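Local coordinates for protein S-adenosyl-L-methionine methyl transferase (Ruegeria pomeroyi DSS-3, PDB 3IHT) that binds S-adenosylmethionine in a Rossmann-like methyltransferase fold and probably transfers its methyl group to an acceptor that is not yet defined, at residues N122-R127 against D147-F151. Residues are numbered along the deposited sequence; the frame is centred on the assembly and turned at random.
Sequences NDRFAR and DRMYF
A helix flank can meet an irregular segment through one small residue, here Ala126, accompanied by a Tyr150-Arg127 pair and by direct and water-mediated hydrogen bonds. Residues 122-127 form regular alpha-helix (Ala126 N to Asn122 O 2.9 Å, Arg127 N to Asp123 O 3.0 Å); 147-149 run extended, no regular strand, and Tyr150 (psi 69°) bends the chain. In register, the CA atoms of Ala126 and Met149 lie 5.7 Å apart, those of Arg127 and Tyr150 5.6 Å. Ala126 CB packs 3.8 Å from Asp147 CB and 3.5 Å from Arg148 O; its apolar neighbours are selenomethionine Met149 SE (4.0 Å) and Tyr150 CE1 (4.5 Å).

The Tyr150 ring (chi1 m) takes Arg127 CB over one face, 4.2 Å from its centroid (CH-pi); with chi1 and chi2 t and chi3 m, Arg127 CZ lies 4.3 Å from that centroid, an off-centre cation-pi contact.

Tyr150 OH donates to Asp123 OD1 (2.6 Å; Asp123 chi1 t). Three waters bridge Asn122 O and Asp147 OD2 (2.9, 2.7 Å), Asn122 ND2 and Asp147 OD1 (2.8, 3.0 Å; Asp147 chi1 m), and Asp123 OD1 and Arg148 O (2.7, 2.8 Å). Asn122 OD1 accepts from Gly116 N.

Strand order 3-2-1-4-5-7-6 is characteristic of Rossmann-like methyltransferases; 147-151 follows its fifth strand, 141-145, last of the parallel ones, and lies against helix 119-133. Phe125 touches S-adenosylmethionine; Met149 packs between that helix and Met143, its backbone N hydrogen-bonded to Tyr171 OH of strand 169-172.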
loop_
_atom_site.group_PDB
_atom_site.type_symbol
_atom_site.label_atom_id
_atom_site.label_comp_id
_atom_site.label_asym_id
_atom_site.label_seq_id
_atom_site.Cartn_x
_atom_site.Cartn_y
_atom_site.Cartn_z
ATOM N N ASN A 122 -17.105 2.773 -3.920
ATOM C CA ASN A 122 -16.818 2.567 -2.497
ATOM C C ASN A 122 -17.821 3.272 -1.586
ATOM O O ASN A 122 -18.247 2.720 -0.560
ATOM C CB ASN A 122 -15.372 3.001 -2.165
ATOM C CG ASN A 122 -14.327 2.137 -2.851
ATOM O OD1 ASN A 122 -14.611 1.051 -3.385
ATOM N ND2 ASN A 122 -13.079 2.619 -2.824
ATOM N N ASP A 123 -18.188 4.495 -1.952
ATOM C CA ASP A 123 -19.123 5.289 -1.182
ATOM C C ASP A 123 -20.562 4.730 -1.222
ATOM O O ASP A 123 -21.257 4.685 -0.192
ATOM C CB ASP A 123 -19.083 6.719 -1.625
ATOM C CG ASP A 123 -20.166 7.553 -0.987
ATOM O OD1 ASP A 123 -20.149 7.784 0.242
ATOM O OD2 ASP A 123 -21.075 7.989 -1.708
ATOM N N ARG A 124 -20.983 4.228 -2.381
ATOM C CA ARG A 124 -22.290 3.537 -2.431
ATOM C C ARG A 124 -22.329 2.282 -1.541
ATOM O O ARG A 124 -23.353 1.984 -0.902
ATOM C CB ARG A 124 -22.680 3.181 -3.852
ATOM C CG ARG A 124 -22.944 4.420 -4.696
ATOM C CD ARG A 124 -23.531 4.045 -6.026
ATOM N NE ARG A 124 -22.594 3.396 -6.939
ATOM C CZ ARG A 124 -21.784 4.026 -7.788
ATOM N NH1 ARG A 124 -21.689 5.342 -7.818
ATOM N NH2 ARG A 124 -21.062 3.314 -8.633
ATOM N N PHE A 125 -21.217 1.562 -1.501
ATOM C CA PHE A 125 -21.132 0.362 -0.675
ATOM C C PHE A 125 -21.111 0.696 0.807
ATOM O O PHE A 125 -21.782 0.060 1.602
ATOM C CB PHE A 125 -19.887 -0.455 -1.030
ATOM C CG PHE A 125 -19.873 -1.832 -0.407
ATOM C CD1 PHE A 125 -20.806 -2.781 -0.764
ATOM C CD2 PHE A 125 -18.920 -2.162 0.537
ATOM C CE1 PHE A 125 -20.810 -4.052 -0.199
ATOM C CE2 PHE A 125 -18.904 -3.457 1.108
ATOM C CZ PHE A 125 -19.843 -4.389 0.744
ATOM N N ALA A 126 -20.393 1.743 1.166
ATOM C CA ALA A 126 -20.376 2.245 2.528
ATOM C C ALA A 126 -21.816 2.590 2.992
ATOM O O ALA A 126 -22.224 2.254 4.116
ATOM C CB ALA A 126 -19.488 3.485 2.615
ATOM N N ARG A 127 -22.578 3.248 2.113
ATOM C CA ARG A 127 -23.949 3.579 2.418
ATOM C C ARG A 127 -24.758 2.304 2.654
ATOM O O ARG A 127 -25.458 2.139 3.669
ATOM C CB ARG A 127 -24.545 4.391 1.265
ATOM C CG ARG A 127 -25.989 4.836 1.441
ATOM C CD ARG A 127 -26.501 5.541 0.168
ATOM N NE ARG A 127 -25.734 6.762 -0.142
ATOM C CZ ARG A 127 -26.044 7.988 0.270
ATOM N NH1 ARG A 127 -27.163 8.221 0.972
ATOM N NH2 ARG A 127 -25.245 9.011 -0.053
ATOM N N ASP A 147 -13.802 4.273 4.689
ATOM C CA ASP A 147 -14.855 5.006 3.976
ATOM C C ASP A 147 -15.740 5.747 4.991
ATOM O O ASP A 147 -16.082 5.180 6.019
ATOM C CB ASP A 147 -15.781 3.989 3.264
ATOM C CG ASP A 147 -15.069 3.138 2.174
ATOM O OD1 ASP A 147 -14.655 3.778 1.188
ATOM O OD2 ASP A 147 -14.982 1.860 2.304
ATOM N N ARG A 148 -16.127 6.981 4.690
ATOM C CA ARG A 148 -17.157 7.667 5.450
ATOM C C ARG A 148 -18.457 6.843 5.521
ATOM O O ARG A 148 -18.896 6.324 4.507
ATOM C CB ARG A 148 -17.476 9.013 4.846
ATOM C CG ARG A 148 -18.447 9.803 5.720
ATOM C CD ARG A 148 -18.813 11.116 5.129
ATOM N NE ARG A 148 -17.635 11.950 4.952
ATOM C CZ ARG A 148 -17.129 12.794 5.856
ATOM N NH1 ARG A 148 -17.660 12.935 7.067
ATOM N NH2 ARG A 148 -16.037 13.495 5.528
HETATM N N MSE A 149 -19.037 6.717 6.718
HETATM C CA MSE A 149 -20.150 5.819 6.934
HETATM C C MSE A 149 -21.449 6.596 7.134
HETATM O O MSE A 149 -21.437 7.818 7.257
HETATM C CB MSE A 149 -19.867 4.909 8.125
HETATM C CG MSE A 149 -18.600 4.122 8.000
HETATM SE SE MSE A 149 -18.507 2.924 6.419
HETATM C CE MSE A 149 -19.504 1.450 7.158
ATOM N N TYR A 150 -22.564 5.878 7.119
ATOM C CA TYR A 150 -23.877 6.458 7.184
ATOM C C TYR A 150 -24.706 5.804 8.277
ATOM O O TYR A 150 -25.655 5.067 8.001
ATOM C CB TYR A 150 -24.552 6.251 5.824
ATOM C CG TYR A 150 -23.875 6.972 4.661
ATOM C CD1 TYR A 150 -22.788 6.427 4.011
ATOM C CD2 TYR A 150 -24.380 8.192 4.188
ATOM C CE1 TYR A 150 -22.182 7.071 2.946
ATOM C CE2 TYR A 150 -23.792 8.828 3.110
ATOM C CZ TYR A 150 -22.702 8.286 2.505
ATOM O OH TYR A 150 -22.137 8.923 1.417
ATOM N N PHE A 151 -24.327 6.045 9.528
ATOM C CA PHE A 151 -24.942 5.403 10.679
ATOM C C PHE A 151 -26.106 6.219 11.253
ATOM O O PHE A 151 -26.189 7.414 11.014
ATOM C CB PHE A 151 -23.902 5.189 11.781
ATOM C CG PHE A 151 -22.837 4.209 11.422
ATOM C CD1 PHE A 151 -23.181 2.906 11.048
ATOM C CD2 PHE A 151 -21.502 4.559 11.453
ATOM C CE1 PHE A 151 -22.190 1.968 10.716
ATOM C CE2 PHE A 151 -20.519 3.611 11.148
ATOM C CZ PHE A 151 -20.875 2.324 10.760
HETATM O O HOH W 1 -16.557 0.584 0.494
HETATM O O HOH W 2 -12.823 4.704 -1.008
HETATM O O HOH W 3 -18.224 6.800 1.872
#